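Local structure of sarcosine oxidase (Pyrococcus horikoshii, 1Y56) at residues K224-I229 with I261-Y266; I125-L129 with T237-V242; E4-V10 with I192-V198. The protein is the beta subunit of an L-proline dehydrogenase complex, an FAD-dependent oxidoreductase that probably carries out the flavin-linked oxidation of L-proline. All coordinates share one frame. Residue numbers count along the deposited sequence, not the author numbering.

In the fold
Contact 3 lies in the FAD-binding Rossmann-like part of the chain; contacts 1 and 2 lie at the eight-stranded mixed sheet on the other side of the chain's centre. Contact 1 joins strands 221-230 and 261-263 of that sheet beside FMN; contact 2 packs the loop after helix 119-124 on the approach to strand 241-244 of the same sheet, about 18 Å from contact 1 between centres. Contact 3 is about 37 Å from contact 1 and about 46 Å from contact 2, centre to centre. Along the chain contact 3 closes before contact 1 opens, whereas contact 2 interleaves with both, its first segment falling between those of contact 3, so the chain passes repeatedly between the two parts.

Contact 1: K224-I229 with I261-Y266; sequences KHQAVI and IGGIGY. With FMN (flavin mononucleotide), chain E.
Residues 224-229 are extended throughout and run antiparallel to strand 261-263, with short axes 4.6 Å apart at closest approach and 149° between their directions. Val228 and Gly262 form a hydrogen-bonded pair, Val228 N to Gly262 O at 2.8 Å and Gly262 N to Val228 O at 3.2 Å; Ile229 and Ile261 form the next, non-hydrogen-bonded pair, CA to CA 4.5 Å. CA-H...O contacts add Ala227 CA to Gly262 O (3.2 Å) and Ile261 CA to Val228 O (3.3 Å). Gly262, at phi/psi 169/173, would jam a CB against the preceding carbonyl, and a CB on Gly263 would clash with Gln226 O. Toward Tyr266 the backbones diverge, CA of His225 and Tyr266 being 6.7 Å apart, and two waters fill the gap. One donates to Lys224 O (2.5 Å) and Tyr266 O (2.8 Å); the other accepts from Gln226 N (2.8 Å) and donates to Ile264 O (3.0 Å) and Tyr266 O (2.7 Å). Both strands belong to the large mixed sheet of this FAD-dependent oxidoreductase, strand 299-310 flanking 221-230 on its other side. Ile229 (chi1 t, chi2 p) and Ile261 (t, t) share one sheet face, Ile229 CD1 lying 3.9 Å from Ile261 CB, and help line the FMN pocket: Ile261 CD1 is 3.7 Å from FMN C7 and Ile229 CG1 3.8 Å from FMN O4. Val228 (p) points to the opposite face and meets Phe288 of helix 278-291. Gln226 NE2 reaches the Tyr266 ring edge, 4.1 Å from CE2, while Gln226 OE1 accepts from Thr277 N.

Contact 2: I125-L129 with T237-V242; sequences IVPLL and TINPMV
Thr237 opens the second segment opposite a type I beta turn, Val126 to Leu129, closed by Leu129 N to Val126 O at 3.2 Å; the turn follows Ile125, where the chain leaves helix 119-124. Val126 sits at phi/psi 52/69, Pro127 at -56/-27 and Leu128 at -83/-3. Thr237 CG2 meets Leu128 CD1 at 3.7 Å, with Leu128 in the m, t rotamer, and a water links the backbones, accepting from Leu128 N (2.7 Å) and donating to Thr237 O (2.9 Å). Thr237 OG1 bonds instead to Lys234 O. Next comes Ile238 (m, t): Ile238 CA lies 5.6 Å from Val126 CA, and Ile238 CG2 is 4.2 Å from Val126 CG1. Beyond Asn239, the CA-to-CB bond of Pro240 (C-gamma endo) points toward the turn, and Pro240 CG is 3.5 Å from Val126 CG2, with Val126 chi1 t, and 3.8 Å from Ile125 CG2. Strand 241-244 then begins; Met241 points away, and Val242 turns back, CG2 4.4 Å from Leu129 CD1. Leu88 of strand 87-91 touches Val126 and Leu129, Ile291 of helix 278-291 touches Leu129 and Val242, and Glu95 and Phe93 of the PH1363 chain pack on Leu128 and Thr237. The turn thus closes over the approach to a sheet strand through apolar side chains and one water bridge, so its fit to residues 237-242 depends mainly on shape rather than on direct polar pairing.

Contact 3: E4-V10 with I192-V198; sequences EKSEIVV and IKTGIVV
From Glu4 to Val10 the first segment runs alongside 192-198 in the same direction, with Lys5 opposite Lys193 and Val9 and Val10 opposite Val197 and Val198. Glu4 O accepts Lys193 N at 2.8 Å. Lys5 is bridged to Lys193, CA to CA 4.4 Å, and their like-charged NZ atoms lie 4.4 Å apart. Ser6 N donates to Lys193 O at 2.8 Å, while Ser6 O is 2.8 Å from Thr194 OG1. Glu7 turns at phi/psi -54/-52, its O 3.6 Å from Ile196 CB. Ile8 (m, t) lies in strand 8-10, whose axis passes 4.7 Å from that of 196-198 at 16°; Ile8 CG1 packs 4.2 Å from Ile196 CD1. Val9 N donates to Ile196 O (3.0 Å), and Val9 O accepts Val198 N (2.9 Å), the alternating pattern of parallel strands. Val9 (t) points to the other face with Val197, and its CG2 comes 3.7 Å from Thr194 CB and 4.2 Å from Ile192 CG2. Val10 CG2 rests 3.9 Å from Val198 CB. The pairing belongs to the parallel part of the mixed, Rossmann-like sheet, strand 8-11 leading into a sequence consistent with the FAD-binding GxGxxG turn. Strand 31-34 flanks 8-11 and strand 327-331 flanks 196-199; helix 337-354, through Ile352, packs on Ile8, Ile196 and Val198, whereas Val185 of strand 182-187 meets Val9, Ile192 and Thr194.

Contact 1: K224-I229 with I261-Y266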
loop_
_atom_site.group_PDB
_atom_site.type_symbol
_atom_site.label_atom_id
_atom_site.label_comp_id
_atom_site.label_asym_id
_atom_site.label_seq_id
_atom_site.Cartn_x
_atom_site.Cartn_y
_atom_site.Cartn_z
ATOM N N LYS B 224 -40.351 9.469 2.504
ATOM C CA LYS B 224 -39.589 10.559 1.968
ATOM C C LYS B 224 -40.505 11.552 1.291
ATOM O O LYS B 224 -41.104 11.242 0.272
ATOM C CB LYS B 224 -38.552 10.044 0.982
ATOM C CG LYS B 224 -37.491 11.076 0.660
ATOM C CD LYS B 224 -36.250 10.444 0.057
ATOM C CE LYS B 224 -36.352 10.288 -1.454
ATOM N NZ LYS B 224 -35.021 9.887 -1.979
ATOM N N HIS B 225 -40.628 12.735 1.891
ATOM C CA HIS B 225 -41.214 13.911 1.220
ATOM C C HIS B 225 -40.125 14.929 0.887
ATOM O O HIS B 225 -39.025 14.866 1.448
ATOM C CB HIS B 225 -42.370 14.508 2.027
ATOM C CG HIS B 225 -43.653 13.745 1.865
ATOM N ND1 HIS B 225 -43.877 12.526 2.477
ATOM C CD2 HIS B 225 -44.760 14.001 1.123
ATOM C CE1 HIS B 225 -45.074 12.076 2.136
ATOM N NE2 HIS B 225 -45.631 12.953 1.318
ATOM N N GLN B 226 -40.404 15.823 -0.054
ATOM C CA GLN B 226 -39.380 16.745 -0.543
ATOM C C GLN B 226 -39.837 18.201 -0.624
ATOM O O GLN B 226 -41.037 18.498 -0.635
ATOM C CB GLN B 226 -38.833 16.282 -1.898
ATOM C CG GLN B 226 -38.034 14.974 -1.845
ATOM C CD GLN B 226 -37.436 14.602 -3.190
ATOM O OE1 GLN B 226 -36.501 15.249 -3.663
ATOM N NE2 GLN B 226 -37.977 13.562 -3.819
ATOM N N ALA B 227 -38.873 19.115 -0.665
ATOM C CA ALA B 227 -39.183 20.530 -0.806
ATOM C C ALA B 227 -38.203 21.234 -1.731
ATOM O O ALA B 227 -37.104 20.740 -1.992
ATOM C CB ALA B 227 -39.255 21.225 0.565
ATOM N N VAL B 228 -38.630 22.386 -2.237
ATOM C CA VAL B 228 -37.797 23.249 -3.063
ATOM C C VAL B 228 -37.735 24.646 -2.437
ATOM O O VAL B 228 -38.619 25.038 -1.677
ATOM C CB VAL B 228 -38.328 23.293 -4.513
ATOM C CG1 VAL B 228 -39.699 23.943 -4.567
ATOM C CG2 VAL B 228 -37.350 23.984 -5.442
ATOM N N ILE B 229 -36.670 25.379 -2.726
ATOM C CA ILE B 229 -36.601 26.791 -2.369
ATOM C C ILE B 229 -36.145 27.572 -3.599
ATOM O O ILE B 229 -35.223 27.152 -4.307
ATOM C CB ILE B 229 -35.663 27.051 -1.141
ATOM C CG1 ILE B 229 -35.721 28.509 -0.702
ATOM C CG2 ILE B 229 -34.197 26.646 -1.436
ATOM C CD1 ILE B 229 -37.035 28.898 -0.157
ATOM N N ILE B 261 -40.957 28.688 -0.710
ATOM C CA ILE B 261 -40.623 27.352 -0.330
ATOM C C ILE B 261 -41.853 26.518 -0.657
ATOM O O ILE B 261 -42.955 27.046 -0.735
ATOM C CB ILE B 261 -40.297 27.315 1.190
ATOM C CG1 ILE B 261 -39.737 25.946 1.608
ATOM C CG2 ILE B 261 -41.516 27.759 2.036
ATOM C CD1 ILE B 261 -39.226 25.890 3.042
ATOM N N GLY B 262 -41.677 25.223 -0.863
ATOM C CA GLY B 262 -42.831 24.362 -1.027
ATOM C C GLY B 262 -42.498 22.973 -1.504
ATOM O O GLY B 262 -41.354 22.679 -1.843
ATOM N N GLY B 263 -43.517 22.122 -1.527
ATOM C CA GLY B 263 -43.383 20.761 -2.011
ATOM C C GLY B 263 -44.643 20.343 -2.735
ATOM O O GLY B 263 -45.459 21.188 -3.111
ATOM N N ILE B 264 -44.774 19.034 -2.941
ATOM C CA ILE B 264 -45.943 18.408 -3.548
ATOM C C ILE B 264 -46.163 17.051 -2.874
ATOM O O ILE B 264 -45.337 16.614 -2.061
ATOM C CB ILE B 264 -45.783 18.214 -5.078
ATOM C CG1 ILE B 264 -44.439 17.566 -5.412
ATOM C CG2 ILE B 264 -45.928 19.530 -5.819
ATOM C CD1 ILE B 264 -44.326 17.086 -6.835
ATOM N N GLY B 265 -47.271 16.392 -3.212
ATOM C CA GLY B 265 -47.599 15.069 -2.672
ATOM C C GLY B 265 -46.547 13.979 -2.844
ATOM O O GLY B 265 -46.373 13.156 -1.952
ATOM N N TYR B 266 -45.844 13.991 -3.980
ATOM C CA TYR B 266 -44.831 12.988 -4.361
ATOM C C TYR B 266 -44.090 12.281 -3.213
ATOM O O TYR B 266 -43.089 12.768 -2.697
ATOM C CB TYR B 266 -43.844 13.623 -5.347
ATOM C CG TYR B 266 -42.898 12.654 -6.038
ATOM C CD1 TYR B 266 -43.315 11.882 -7.128
ATOM C CD2 TYR B 266 -41.579 12.533 -5.614
ATOM C CE1 TYR B 266 -42.438 10.999 -7.762
ATOM C CE2 TYR B 266 -40.702 11.661 -6.233
ATOM C CZ TYR B 266 -41.127 10.898 -7.304
ATOM O OH TYR B 266 -40.221 10.046 -7.901
HETATM N N1 FMN E . -31.566 26.058 1.438
HETATM C C2 FMN E . -31.000 27.044 0.703
HETATM O O2 FMN E . -30.027 26.783 -0.041
HETATM N N3 FMN E . -31.469 28.306 0.758
HETATM C C4 FMN E . -32.514 28.609 1.553
HETATM O O4 FMN E . -32.940 29.783 1.598
HETATM C C4A FMN E . -33.118 27.608 2.324
HETATM N N5 FMN E . -34.174 27.883 3.138
HETATM C C5A FMN E . -34.775 26.927 3.896
HETATM C C6 FMN E . -35.857 27.271 4.714
HETATM C C7 FMN E . -36.491 26.310 5.505
HETATM C C7M FMN E . -37.654 26.748 6.370
HETATM C C8 FMN E . -36.026 24.986 5.469
HETATM C C8M FMN E . -36.654 23.913 6.278
HETATM C C9 FMN E . -34.943 24.642 4.655
HETATM C C9A FMN E . -34.311 25.605 3.861
HETATM N N10 FMN E . -33.205 25.295 3.024
HETATM C C10 FMN E . -32.612 26.310 2.247
HETATM C "C1'" FMN E . -32.685 23.941 2.918
HETATM C "C2'" FMN E . -31.659 23.641 3.978
HETATM O "O2'" FMN E . -30.377 23.581 3.327
HETATM C "C3'" FMN E . -32.127 22.342 4.657
HETATM O "O3'" FMN E . -31.854 22.336 6.069
HETATM C "C4'" FMN E . -31.499 21.146 4.015
HETATM O "O4'" FMN E . -31.075 21.239 2.869
HETATM C "C5'" FMN E . -31.388 19.850 4.790
HETATM O "O5'" FMN E . -30.022 19.446 4.792
HETATM P P FMN E . -29.436 18.502 3.624
HETATM O O1P FMN E . -29.988 17.145 3.980
HETATM O O2P FMN E . -27.943 18.657 3.762
HETATM O O3P FMN E . -29.964 19.026 2.320
HETATM O O HOH W 1 -40.470 12.301 -1.873
HETATM O O HOH W 2 -42.651 15.225 -1.679
#

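Contact 2: I125-L129 with T237-V242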
loop_
_atom_site.group_PDB
_atom_site.type_symbol
_atom_site.label_atom_id
_atom_site.label_comp_id
_atom_site.label_asym_id
_atom_site.label_seq_id
_atom_site.Cartn_x
_atom_site.Cartn_y
_atom_site.Cartn_z
ATOM N N ILE B 125 -55.694 38.779 -2.331
ATOM C CA ILE B 125 -54.653 38.029 -1.627
ATOM C C ILE B 125 -53.864 37.378 -2.758
ATOM O O ILE B 125 -54.469 36.911 -3.718
ATOM C CB ILE B 125 -55.272 36.888 -0.795
ATOM C CG1 ILE B 125 -56.636 37.296 -0.216
ATOM C CG2 ILE B 125 -54.312 36.447 0.286
ATOM C CD1 ILE B 125 -57.429 36.159 0.403
ATOM N N VAL B 126 -52.540 37.335 -2.698
ATOM C CA VAL B 126 -51.774 36.675 -3.799
ATOM C C VAL B 126 -52.120 37.166 -5.231
ATOM O O VAL B 126 -52.700 36.428 -6.026
ATOM C CB VAL B 126 -51.889 35.109 -3.784
ATOM C CG1 VAL B 126 -50.685 34.490 -4.471
ATOM C CG2 VAL B 126 -52.000 34.570 -2.375
ATOM N N PRO B 127 -51.750 38.414 -5.563
ATOM C CA PRO B 127 -52.044 38.937 -6.899
ATOM C C PRO B 127 -51.517 38.109 -8.073
ATOM O O PRO B 127 -52.116 38.153 -9.143
ATOM C CB PRO B 127 -51.392 40.319 -6.885
ATOM C CG PRO B 127 -51.331 40.691 -5.449
ATOM C CD PRO B 127 -51.068 39.421 -4.724
ATOM N N LEU B 128 -50.432 37.356 -7.878
ATOM C CA LEU B 128 -49.794 36.583 -8.977
ATOM C C LEU B 128 -50.425 35.220 -9.293
ATOM O O LEU B 128 -49.987 34.523 -10.220
ATOM C CB LEU B 128 -48.301 36.389 -8.720
ATOM C CG LEU B 128 -47.383 37.600 -8.828
ATOM C CD1 LEU B 128 -45.968 37.183 -8.533
ATOM C CD2 LEU B 128 -47.478 38.183 -10.202
ATOM N N LEU B 129 -51.438 34.847 -8.511
ATOM C CA LEU B 129 -52.226 33.649 -8.749
ATOM C C LEU B 129 -52.845 33.654 -10.142
ATOM O O LEU B 129 -53.463 34.648 -10.534
ATOM C CB LEU B 129 -53.346 33.614 -7.729
ATOM C CG LEU B 129 -53.628 32.309 -7.010
ATOM C CD1 LEU B 129 -52.336 31.638 -6.599
ATOM C CD2 LEU B 129 -54.479 32.631 -5.792
ATOM N N THR B 237 -44.836 39.066 -1.464
ATOM C CA THR B 237 -45.333 38.651 -2.769
ATOM C C THR B 237 -46.296 37.472 -2.628
ATOM O O THR B 237 -47.376 37.503 -3.204
ATOM C CB THR B 237 -44.182 38.330 -3.746
ATOM O OG1 THR B 237 -43.470 39.537 -4.047
ATOM C CG2 THR B 237 -44.707 37.717 -5.049
ATOM N N ILE B 238 -45.917 36.438 -1.874
ATOM C CA ILE B 238 -46.845 35.337 -1.584
ATOM C C ILE B 238 -46.992 35.170 -0.081
ATOM O O ILE B 238 -46.136 34.572 0.566
ATOM C CB ILE B 238 -46.417 33.974 -2.190
ATOM C CG1 ILE B 238 -45.930 34.122 -3.635
ATOM C CG2 ILE B 238 -47.570 32.976 -2.093
ATOM C CD1 ILE B 238 -45.355 32.828 -4.209
ATOM N N ASN B 239 -48.085 35.674 0.476
ATOM C CA ASN B 239 -48.227 35.676 1.925
ATOM C C ASN B 239 -48.841 34.444 2.550
ATOM O O ASN B 239 -48.241 33.857 3.435
ATOM C CB ASN B 239 -48.894 36.952 2.396
ATOM C CG ASN B 239 -48.027 38.152 2.150
ATOM O OD1 ASN B 239 -48.375 39.025 1.369
ATOM N ND2 ASN B 239 -46.860 38.182 2.785
ATOM N N PRO B 240 -50.018 34.021 2.079
ATOM C CA PRO B 240 -50.573 32.821 2.695
ATOM C C PRO B 240 -49.905 31.563 2.144
ATOM O O PRO B 240 -49.187 31.620 1.127
ATOM C CB PRO B 240 -52.030 32.853 2.248
ATOM C CG PRO B 240 -51.990 33.540 0.919
ATOM C CD PRO B 240 -50.873 34.537 0.990
ATOM N N MET B 241 -50.126 30.441 2.822
ATOM C CA MET B 241 -49.814 29.140 2.267
ATOM C C MET B 241 -50.872 28.860 1.192
ATOM O O MET B 241 -52.060 28.839 1.485
ATOM C CB MET B 241 -49.896 28.108 3.375
ATOM C CG MET B 241 -49.341 26.754 3.030
ATOM S SD MET B 241 -47.547 26.684 3.152
ATOM C CE MET B 241 -47.176 26.451 1.439
ATOM N N VAL B 242 -50.464 28.699 -0.060
ATOM C CA VAL B 242 -51.431 28.325 -1.094
ATOM C C VAL B 242 -51.360 26.820 -1.382
ATOM O O VAL B 242 -50.275 26.268 -1.620
ATOM C CB VAL B 242 -51.409 29.254 -2.371
ATOM C CG1 VAL B 242 -50.225 30.176 -2.377
ATOM C CG2 VAL B 242 -51.488 28.463 -3.647
HETATM O O HOH W 3 -48.873 37.437 -5.691
#

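Contact 3: E4-V10 with I192-V198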
loop_
_atom_site.group_PDB
_atom_site.type_symbol
_atom_site.label_atom_id
_atom_site.label_comp_id
_atom_site.label_asym_id
_atom_site.label_seq_id
_atom_site.Cartn_x
_atom_site.Cartn_y
_atom_site.Cartn_z
ATOM N N GLU B 4 -28.922 11.802 36.675
ATOM C CA GLU B 4 -28.963 10.366 36.890
ATOM C C GLU B 4 -30.321 9.876 37.361
ATOM O O GLU B 4 -30.606 8.672 37.304
ATOM C CB GLU B 4 -27.816 9.911 37.788
ATOM C CG GLU B 4 -27.536 10.814 38.954
ATOM C CD GLU B 4 -27.982 10.185 40.246
ATOM O OE1 GLU B 4 -29.171 9.788 40.340
ATOM O OE2 GLU B 4 -27.133 10.080 41.165
ATOM N N LYS B 5 -31.148 10.826 37.798
ATOM C CA LYS B 5 -32.562 10.594 38.051
ATOM C C LYS B 5 -33.354 11.728 37.422
ATOM O O LYS B 5 -32.866 12.845 37.332
ATOM C CB LYS B 5 -32.842 10.506 39.553
ATOM C CG LYS B 5 -34.251 9.999 39.890
ATOM C CD LYS B 5 -34.360 9.378 41.298
ATOM C CE LYS B 5 -33.906 7.908 41.317
ATOM N NZ LYS B 5 -34.392 7.158 42.521
ATOM N N SER B 6 -34.560 11.422 36.952
ATOM C CA SER B 6 -35.485 12.427 36.431
ATOM C C SER B 6 -36.917 11.904 36.495
ATOM O O SER B 6 -37.197 10.785 36.073
ATOM C CB SER B 6 -35.124 12.837 34.999
ATOM O OG SER B 6 -35.969 13.874 34.519
ATOM N N GLU B 7 -37.813 12.724 37.037
ATOM C CA GLU B 7 -39.215 12.368 37.199
ATOM C C GLU B 7 -39.790 11.927 35.854
ATOM O O GLU B 7 -40.368 10.840 35.744
ATOM C CB GLU B 7 -39.978 13.565 37.791
ATOM C CG GLU B 7 -41.516 13.477 37.796
ATOM C CD GLU B 7 -42.095 12.720 39.001
ATOM O OE1 GLU B 7 -41.308 12.234 39.850
ATOM O OE2 GLU B 7 -43.347 12.617 39.095
ATOM N N ILE B 8 -39.594 12.771 34.838
ATOM C CA ILE B 8 -40.053 12.521 33.473
ATOM C C ILE B 8 -38.892 12.623 32.473
ATOM O O ILE B 8 -38.079 13.555 32.537
ATOM C CB ILE B 8 -41.150 13.524 33.058
ATOM C CG1 ILE B 8 -42.299 13.524 34.063
ATOM C CG2 ILE B 8 -41.678 13.199 31.669
ATOM C CD1 ILE B 8 -43.257 14.684 33.885
ATOM N N VAL B 9 -38.828 11.663 31.549
ATOM C CA VAL B 9 -37.864 11.695 30.455
ATOM C C VAL B 9 -38.607 11.729 29.125
ATOM O O VAL B 9 -39.307 10.776 28.793
ATOM C CB VAL B 9 -36.948 10.450 30.495
ATOM C CG1 VAL B 9 -36.175 10.302 29.194
ATOM C CG2 VAL B 9 -36.001 10.506 31.682
ATOM N N VAL B 10 -38.474 12.825 28.382
ATOM C CA VAL B 10 -39.015 12.908 27.012
ATOM C C VAL B 10 -37.923 12.505 26.032
ATOM O O VAL B 10 -36.828 13.064 26.058
ATOM C CB VAL B 10 -39.556 14.337 26.639
ATOM C CG1 VAL B 10 -39.743 14.502 25.121
ATOM C CG2 VAL B 10 -40.863 14.623 27.334
ATOM N N ILE B 192 -30.384 6.751 32.999
ATOM C CA ILE B 192 -31.101 7.739 33.796
ATOM C C ILE B 192 -32.269 7.041 34.452
ATOM O O ILE B 192 -33.066 6.396 33.770
ATOM C CB ILE B 192 -31.645 8.890 32.943
ATOM C CG1 ILE B 192 -30.497 9.639 32.286
ATOM C CG2 ILE B 192 -32.455 9.857 33.795
ATOM C CD1 ILE B 192 -30.926 10.642 31.241
ATOM N N LYS B 193 -32.369 7.164 35.773
ATOM C CA LYS B 193 -33.513 6.619 36.499
ATOM C C LYS B 193 -34.761 7.465 36.304
ATOM O O LYS B 193 -34.723 8.683 36.483
ATOM C CB LYS B 193 -33.210 6.481 37.987
ATOM C CG LYS B 193 -32.841 5.074 38.408
ATOM C CD LYS B 193 -31.378 4.729 38.106
ATOM C CE LYS B 193 -30.431 5.338 39.142
ATOM N NZ LYS B 193 -30.981 5.219 40.529
ATOM N N THR B 194 -35.859 6.803 35.939
ATOM C CA THR B 194 -37.146 7.455 35.738
ATOM C C THR B 194 -38.288 6.434 35.786
ATOM O O THR B 194 -38.092 5.252 35.530
ATOM C CB THR B 194 -37.178 8.216 34.394
ATOM O OG1 THR B 194 -38.402 8.962 34.279
ATOM C CG2 THR B 194 -37.033 7.254 33.219
ATOM N N GLY B 195 -39.485 6.891 36.116
ATOM C CA GLY B 195 -40.644 6.014 36.086
ATOM C C GLY B 195 -41.602 6.369 34.971
ATOM O O GLY B 195 -42.459 5.565 34.617
ATOM N N ILE B 196 -41.447 7.571 34.417
ATOM C CA ILE B 196 -42.322 8.092 33.362
ATOM C C ILE B 196 -41.513 8.499 32.128
ATOM O O ILE B 196 -40.640 9.383 32.216
ATOM C CB ILE B 196 -43.087 9.337 33.848
ATOM C CG1 ILE B 196 -43.843 9.044 35.152
ATOM C CG2 ILE B 196 -44.001 9.885 32.751
ATOM C CD1 ILE B 196 -44.180 10.308 35.956
ATOM N N VAL B 197 -41.797 7.869 30.983
ATOM C CA VAL B 197 -41.136 8.265 29.727
ATOM C C VAL B 197 -42.128 8.601 28.612
ATOM O O VAL B 197 -43.211 7.996 28.535
ATOM C CB VAL B 197 -40.057 7.245 29.224
ATOM C CG1 VAL B 197 -39.427 6.483 30.376
ATOM C CG2 VAL B 197 -40.628 6.284 28.235
ATOM N N VAL B 198 -41.754 9.576 27.775
ATOM C CA VAL B 198 -42.558 9.971 26.616
ATOM C C VAL B 198 -41.784 9.765 25.323
ATOM O O VAL B 198 -40.707 10.336 25.148
ATOM C CB VAL B 198 -43.007 11.450 26.682
ATOM C CG1 VAL B 198 -43.744 11.843 25.400
ATOM C CG2 VAL B 198 -43.886 11.687 27.890
#